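Side-chain contacts in multicopper oxidase type 1 (Nitrosomonas europaea, PDB 3G5W), which binds copper at a mononuclear and a trinuclear site and probably acts as a laccase-like multicopper oxidase: residues 32-37 with 100-105; 59-64 with 233-238. All coordinates share one frame; numbering follows the deposited sequence.

Interaction 1: residues 32-37 with 100-105; sequences PAPLIH and MWYHCH. With CU (copper (II) ion), chain G; C2O (Cu-O-Cu linkage), chain K.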
loop_
_atom_site.group_PDB
_atom_site.type_symbol
_atom_site.label_atom_id
_atom_site.label_comp_id
_atom_site.label_asym_id
_atom_site.label_seq_id
_atom_site.Cartn_x
_atom_site.Cartn_y
_atom_site.Cartn_z
ATOM N N PRO A 32 17.390 14.746 -9.312
ATOM C CA PRO A 32 16.177 14.936 -10.119
ATOM C C PRO A 32 16.371 15.963 -11.227
ATOM O O PRO A 32 17.296 16.781 -11.166
ATOM C CB PRO A 32 15.146 15.461 -9.107
ATOM C CG PRO A 32 15.917 15.876 -7.911
ATOM C CD PRO A 32 17.140 15.019 -7.884
ATOM N N ALA A 33 15.502 15.904 -12.227
ATOM C CA ALA A 33 15.508 16.833 -13.342
ATOM C C ALA A 33 15.184 18.252 -12.855
ATOM O O ALA A 33 14.772 18.432 -11.704
ATOM C CB ALA A 33 14.508 16.384 -14.386
ATOM N N PRO A 34 15.394 19.266 -13.719
ATOM C CA PRO A 34 15.100 20.661 -13.368
ATOM C C PRO A 34 13.685 20.909 -12.833
ATOM O O PRO A 34 12.709 20.342 -13.336
ATOM C CB PRO A 34 15.322 21.401 -14.692
ATOM C CG PRO A 34 16.384 20.569 -15.381
ATOM C CD PRO A 34 15.971 19.157 -15.074
ATOM N N LEU A 35 13.595 21.744 -11.802
ATOM C CA LEU A 35 12.313 22.173 -11.285
ATOM C C LEU A 35 11.621 23.042 -12.316
ATOM O O LEU A 35 12.191 24.031 -12.793
ATOM C CB LEU A 35 12.492 22.963 -9.980
ATOM C CG LEU A 35 11.287 23.768 -9.484
ATOM C CD1 LEU A 35 10.153 22.829 -9.008
ATOM C CD2 LEU A 35 11.719 24.729 -8.386
ATOM N N ILE A 36 10.403 22.656 -12.675
ATOM C CA ILE A 36 9.536 23.507 -13.477
ATOM C C ILE A 36 8.475 24.085 -12.551
ATOM O O ILE A 36 7.653 23.356 -11.982
ATOM C CB ILE A 36 8.894 22.761 -14.685
ATOM C CG1 ILE A 36 9.981 22.186 -15.608
ATOM C CG2 ILE A 36 7.984 23.707 -15.461
ATOM C CD1 ILE A 36 9.444 21.353 -16.770
ATOM N N HIS A 37 8.518 25.404 -12.396
ATOM C CA HIS A 37 7.681 26.097 -11.442
ATOM C C HIS A 37 6.934 27.216 -12.163
ATOM O O HIS A 37 7.526 28.237 -12.552
ATOM C CB HIS A 37 8.552 26.626 -10.303
ATOM C CG HIS A 37 7.780 27.181 -9.146
ATOM N ND1 HIS A 37 6.472 26.830 -8.881
ATOM C CD2 HIS A 37 8.145 28.039 -8.166
ATOM C CE1 HIS A 37 6.065 27.459 -7.793
ATOM N NE2 HIS A 37 7.059 28.202 -7.342
ATOM N N MET A 100 2.845 18.242 -9.185
ATOM C CA MET A 100 2.864 17.302 -10.296
ATOM C C MET A 100 4.316 16.899 -10.559
ATOM O O MET A 100 5.232 17.353 -9.871
ATOM C CB MET A 100 2.205 17.911 -11.540
ATOM C CG MET A 100 0.895 18.678 -11.273
ATOM S SD MET A 100 -0.386 17.730 -10.414
ATOM C CE MET A 100 -1.774 18.855 -10.553
ATOM N N TRP A 101 4.528 16.037 -11.543
ATOM C CA TRP A 101 5.882 15.654 -11.905
ATOM C C TRP A 101 5.956 15.216 -13.351
ATOM O O TRP A 101 4.928 15.089 -14.026
ATOM C CB TRP A 101 6.452 14.596 -10.939
ATOM C CG TRP A 101 5.772 13.251 -10.937
ATOM C CD1 TRP A 101 4.444 12.999 -10.758
ATOM C CD2 TRP A 101 6.406 11.967 -11.067
ATOM N NE1 TRP A 101 4.210 11.646 -10.782
ATOM C CE2 TRP A 101 5.393 10.988 -10.972
ATOM C CE3 TRP A 101 7.731 11.552 -11.250
ATOM C CZ2 TRP A 101 5.659 9.614 -11.066
ATOM C CZ3 TRP A 101 8.000 10.185 -11.342
ATOM C CH2 TRP A 101 6.964 9.232 -11.247
ATOM N N TYR A 102 7.177 15.031 -13.835
ATOM C CA TYR A 102 7.377 14.585 -15.191
ATOM C C TYR A 102 8.424 13.502 -15.240
ATOM O O TYR A 102 9.345 13.466 -14.426
ATOM C CB TYR A 102 7.700 15.743 -16.136
ATOM C CG TYR A 102 8.983 16.509 -15.883
ATOM C CD1 TYR A 102 9.025 17.554 -14.964
ATOM C CD2 TYR A 102 10.138 16.235 -16.626
ATOM C CE1 TYR A 102 10.190 18.281 -14.753
ATOM C CE2 TYR A 102 11.314 16.952 -16.423
ATOM C CZ TYR A 102 11.331 17.980 -15.488
ATOM O OH TYR A 102 12.487 18.713 -15.302
ATOM N N HIS A 103 8.246 12.597 -16.186
ATOM C CA HIS A 103 9.138 11.466 -16.328
ATOM C C HIS A 103 9.046 10.886 -17.726
ATOM O O HIS A 103 8.084 11.138 -18.461
ATOM C CB HIS A 103 8.844 10.388 -15.262
ATOM C CG HIS A 103 7.440 9.859 -15.278
ATOM N ND1 HIS A 103 7.029 8.858 -16.132
ATOM C CD2 HIS A 103 6.369 10.148 -14.500
ATOM C CE1 HIS A 103 5.759 8.573 -15.899
ATOM N NE2 HIS A 103 5.336 9.343 -14.915
ATOM N N CYS A 104 10.053 10.106 -18.087
ATOM C CA CYS A 104 10.025 9.379 -19.342
ATOM C C CYS A 104 8.928 8.326 -19.276
ATOM O O CYS A 104 8.618 7.834 -18.194
ATOM C CB CYS A 104 11.365 8.699 -19.570
ATOM S SG CYS A 104 11.514 8.012 -21.220
ATOM N N HIS A 105 8.343 7.983 -20.422
ATOM C CA HIS A 105 7.335 6.922 -20.473
ATOM C C HIS A 105 7.751 5.767 -21.395
ATOM O O HIS A 105 6.911 4.956 -21.793
ATOM C CB HIS A 105 5.973 7.478 -20.891
ATOM C CG HIS A 105 4.814 6.884 -20.142
ATOM N ND1 HIS A 105 4.505 5.540 -20.184
ATOM C CD2 HIS A 105 3.894 7.454 -19.326
ATOM C CE1 HIS A 105 3.443 5.308 -19.431
ATOM N NE2 HIS A 105 3.056 6.453 -18.896
HETATM CU CU CU G . 13.448 7.089 -21.328
HETATM CU CU2 C2O K . 1.296 6.687 -17.740
HETATM CU CU3 C2O K . 3.561 9.052 -13.921
HETATM O O1 C2O K . 2.372 7.463 -16.273
#

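Interaction 2: residues 59-64 with 233-238; sequences HWHGML and GERYDV. With C1O (Cu-O linkage), chain L; C2O (Cu-O-Cu linkage), chain K.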
loop_
_atom_site.group_PDB
_atom_site.type_symbol
_atom_site.label_atom_id
_atom_site.label_comp_id
_atom_site.label_asym_id
_atom_site.label_seq_id
_atom_site.Cartn_x
_atom_site.Cartn_y
_atom_site.Cartn_z
ATOM N N HIS A 59 6.435 12.457 -20.203
ATOM C CA HIS A 59 5.045 12.500 -19.827
ATOM C C HIS A 59 4.884 13.457 -18.648
ATOM O O HIS A 59 5.676 13.440 -17.709
ATOM C CB HIS A 59 4.540 11.097 -19.475
ATOM C CG HIS A 59 3.229 11.105 -18.764
ATOM N ND1 HIS A 59 2.098 11.682 -19.301
ATOM C CD2 HIS A 59 2.872 10.639 -17.543
ATOM C CE1 HIS A 59 1.095 11.550 -18.450
ATOM N NE2 HIS A 59 1.545 10.935 -17.370
ATOM N N TRP A 60 3.859 14.295 -18.716
ATOM C CA TRP A 60 3.611 15.317 -17.714
ATOM C C TRP A 60 2.504 14.811 -16.784
ATOM O O TRP A 60 1.309 15.016 -17.026
ATOM C CB TRP A 60 3.281 16.649 -18.406
ATOM C CG TRP A 60 4.272 16.934 -19.519
ATOM C CD1 TRP A 60 4.146 16.588 -20.838
ATOM C CD2 TRP A 60 5.557 17.560 -19.392
ATOM N NE1 TRP A 60 5.264 16.976 -21.538
ATOM C CE2 TRP A 60 6.148 17.569 -20.676
ATOM C CE3 TRP A 60 6.267 18.118 -18.317
ATOM C CZ2 TRP A 60 7.414 18.128 -20.920
ATOM C CZ3 TRP A 60 7.522 18.669 -18.557
ATOM C CH2 TRP A 60 8.082 18.665 -19.853
ATOM N N HIS A 61 2.932 14.117 -15.733
ATOM C CA HIS A 61 2.026 13.390 -14.829
ATOM C C HIS A 61 1.217 14.349 -13.972
ATOM O O HIS A 61 1.764 15.019 -13.094
ATOM C CB HIS A 61 2.820 12.443 -13.922
ATOM C CG HIS A 61 1.957 11.531 -13.099
ATOM N ND1 HIS A 61 2.182 10.174 -13.014
ATOM C CD2 HIS A 61 0.855 11.779 -12.349
ATOM C CE1 HIS A 61 1.262 9.626 -12.236
ATOM N NE2 HIS A 61 0.449 10.579 -11.814
ATOM N N GLY A 62 -0.086 14.381 -14.214
ATOM C CA GLY A 62 -0.990 15.289 -13.515
ATOM C C GLY A 62 -1.516 16.391 -14.416
ATOM O O GLY A 62 -2.492 17.067 -14.075
ATOM N N MET A 63 -0.864 16.590 -15.558
ATOM C CA MET A 63 -1.353 17.539 -16.546
ATOM C C MET A 63 -2.501 16.894 -17.311
ATOM O O MET A 63 -2.335 15.827 -17.904
ATOM C CB MET A 63 -0.241 17.986 -17.506
ATOM C CG MET A 63 0.838 18.891 -16.900
ATOM S SD MET A 63 0.211 20.463 -16.243
ATOM C CE MET A 63 -0.011 20.044 -14.516
ATOM N N LEU A 64 -3.659 17.552 -17.286
ATOM C CA LEU A 64 -4.881 17.071 -17.938
ATOM C C LEU A 64 -4.776 17.017 -19.460
ATOM O O LEU A 64 -5.480 16.239 -20.097
ATOM C CB LEU A 64 -6.068 17.956 -17.538
ATOM C CG LEU A 64 -7.144 17.475 -16.552
ATOM C CD1 LEU A 64 -6.752 16.238 -15.738
ATOM C CD2 LEU A 64 -7.604 18.618 -15.651
ATOM N N GLY A 233 3.548 6.811 -8.301
ATOM C CA GLY A 233 2.710 7.731 -9.072
ATOM C C GLY A 233 1.932 8.743 -8.242
ATOM O O GLY A 233 1.584 9.813 -8.739
ATOM N N GLU A 234 1.651 8.403 -6.985
ATOM C CA GLU A 234 0.921 9.304 -6.079
ATOM C C GLU A 234 1.784 10.472 -5.630
ATOM O O GLU A 234 3.008 10.366 -5.577
ATOM C CB GLU A 234 0.435 8.559 -4.836
ATOM C CG GLU A 234 -0.548 7.440 -5.100
ATOM C CD GLU A 234 -1.190 6.950 -3.818
ATOM O OE1 GLU A 234 -0.513 6.227 -3.044
ATOM O OE2 GLU A 234 -2.366 7.309 -3.577
ATOM N N ARG A 235 1.130 11.591 -5.314
ATOM C CA ARG A 235 1.781 12.672 -4.597
ATOM C C ARG A 235 0.926 13.030 -3.402
ATOM O O ARG A 235 -0.304 13.051 -3.499
ATOM C CB ARG A 235 1.964 13.914 -5.475
ATOM C CG ARG A 235 3.017 13.778 -6.579
ATOM C CD ARG A 235 2.436 13.137 -7.826
ATOM N NE ARG A 235 1.459 14.007 -8.472
ATOM C CZ ARG A 235 0.379 13.584 -9.114
ATOM N NH1 ARG A 235 0.109 12.282 -9.197
ATOM N NH2 ARG A 235 -0.447 14.469 -9.662
ATOM N N TYR A 236 1.590 13.306 -2.282
ATOM C CA TYR A 236 0.937 13.838 -1.099
ATOM C C TYR A 236 1.666 15.082 -0.620
ATOM O O TYR A 236 2.891 15.070 -0.491
ATOM C CB TYR A 236 0.905 12.787 0.012
ATOM C CG TYR A 236 -0.103 11.690 -0.244
ATOM C CD1 TYR A 236 -1.449 11.875 0.060
ATOM C CD2 TYR A 236 0.284 10.471 -0.801
ATOM C CE1 TYR A 236 -2.390 10.876 -0.176
ATOM C CE2 TYR A 236 -0.651 9.459 -1.042
ATOM C CZ TYR A 236 -1.984 9.669 -0.723
ATOM O OH TYR A 236 -2.923 8.683 -0.959
ATOM N N ASP A 237 0.913 16.156 -0.374
ATOM C CA ASP A 237 1.459 17.331 0.302
ATOM C C ASP A 237 1.133 17.243 1.782
ATOM O O ASP A 237 -0.039 17.184 2.176
ATOM C CB ASP A 237 0.909 18.640 -0.286
ATOM C CG ASP A 237 1.316 18.856 -1.743
ATOM O OD1 ASP A 237 1.493 20.023 -2.141
ATOM O OD2 ASP A 237 1.443 17.870 -2.503
ATOM N N VAL A 238 2.180 17.237 2.594
ATOM C CA VAL A 238 2.040 17.131 4.038
ATOM C C VAL A 238 2.456 18.452 4.658
ATOM O O VAL A 238 3.579 18.921 4.439
ATOM C CB VAL A 238 2.897 15.980 4.610
ATOM C CG1 VAL A 238 2.688 15.846 6.118
ATOM C CG2 VAL A 238 2.556 14.661 3.914
HETATM CU CU4 C1O L . 0.231 10.216 -16.043
HETATM O O3 C1O L . -1.440 12.327 -16.039
HETATM CU CU2 C2O K . 1.296 6.687 -17.740
HETATM CU CU3 C2O K . 3.561 9.052 -13.921
HETATM O O1 C2O K . 2.372 7.463 -16.273
#

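Interaction 1: residues 32-37 with 100-105
Tyr-102 carries this contact, reaching from strand 98-103 to residues 33-36 with one ring, while the residues on either side of it in sequence turn to copper. Ahead of it, Trp-101 lays its indole near the trinuclear centre, where CZ2 comes within 3.6 Å of CU3, and takes CD2 of His-103 over one face. The Tyr-102 side chain stands between its own backbone N and carbonyl carbon (chi1 63°), a setting that sends the ring toward segment 32-37. Its OH gives a short hydrogen bond of 2.6 Å to Pro-34 O, arriving in the carbonyl plane on a lone pair, with the oxygen at the ring edge. That bond satisfies a buried hydroxyl and ties the end of the ring to the backbone of segment 32-37. Ala-33 CB packs obliquely against the same end, 3.7 Å from Tyr-102 CZ, and Ile-36 CD1 lies 3.7 Å from Tyr-102 CE1, its side chain crossing the tyrosine at about a right angle. Next, the His-103 imidazole binds CU3 through NE2, and its ND1 donates to Cys-104 O at 2.8 Å in a nearly straight bond (172°), which fixes the ring's rotation. Cys-104 SG holds the mononuclear copper at 2.1 Å together with His-56 and His-111, Met-117 completing the site, and His-105 NE2 takes CU2. This His-Cys-His run is the familiar link between the two copper sites of multicopper oxidases. In the sheet, strand 118-124 runs between strands 35-39 and 98-103, so Tyr-102 spans it; Leu-7 of strand 2-15 also packs on the ring.

Interaction 2: residues 59-64 with 233-238
His-61 sets CD2 of its imidazole over one face of the Arg-235 guanidinium, 3.7 Å from Arg-235 CZ, with the two planes turned 67° apart. The ring and guanidinium meet without a bond: His-61 NE2 and Arg-235 NH1 are 3.1 Å apart, but both are donors. Each has its own acceptor instead. Arg-235 NH1 donates to Gly-233 O at 2.9 Å, close to the line of the C=O and near the guanidinium plane, and the bends at chi2 and chi3 fold the side chain back to that carbonyl. His-61 NE2 hydrogen-bonds Asp-226 OD1 of the second subunit, whose OD2 makes a salt bridge with Arg-235 NH2, so one carboxylate holds both groups, which probably eases the closeness of the two donors. Arg-235 NE is taken by Thr-99 O. A leucine in place of this arginine would probably cost Asp-226 of the second subunit this charged partner, and Gly-233 O and Thr-99 O their donors. The opposite nitrogen, His-61 ND1, binds CU3 at 2.0 Å; CG lies anti to the backbone N (chi1 -172°), which turns the ring to the metal. His-59 NE2 meets CU4 at 2.0 Å. Gly-62, in the type II turn from Trp-60 to Met-63, points its N-H at O3 of the Cu-O group, 3.1 Å away; a side chain there would press on Arg-235 NH2. The His-Trp-His-Gly run gives two histidines; with His-103 and His-105 it makes this subunit's half of a trinuclear cluster that histidines of the second subunit complete, as in two-domain multicopper oxidases.

The centres of the two contacts lie about 10 Å apart, and the segments alternate along the chain: 32-37, 59-64, 100-105, then 233-238. Strands 59-61 and 98-103 are neighbours in one sheet, where His-103 O probably accepts a hydrogen bond from His-59 N, and Trp-101 NE1 packs on His-61 CG. Interaction 1 stays within the first cupredoxin-like domain; interaction 2 joins that domain to strand 235-241 of the second. Both supply ligands to the same trinuclear cluster. Interaction 1 also reaches the mononuclear copper, so electron transfer between the sites would probably run through residues 103-105.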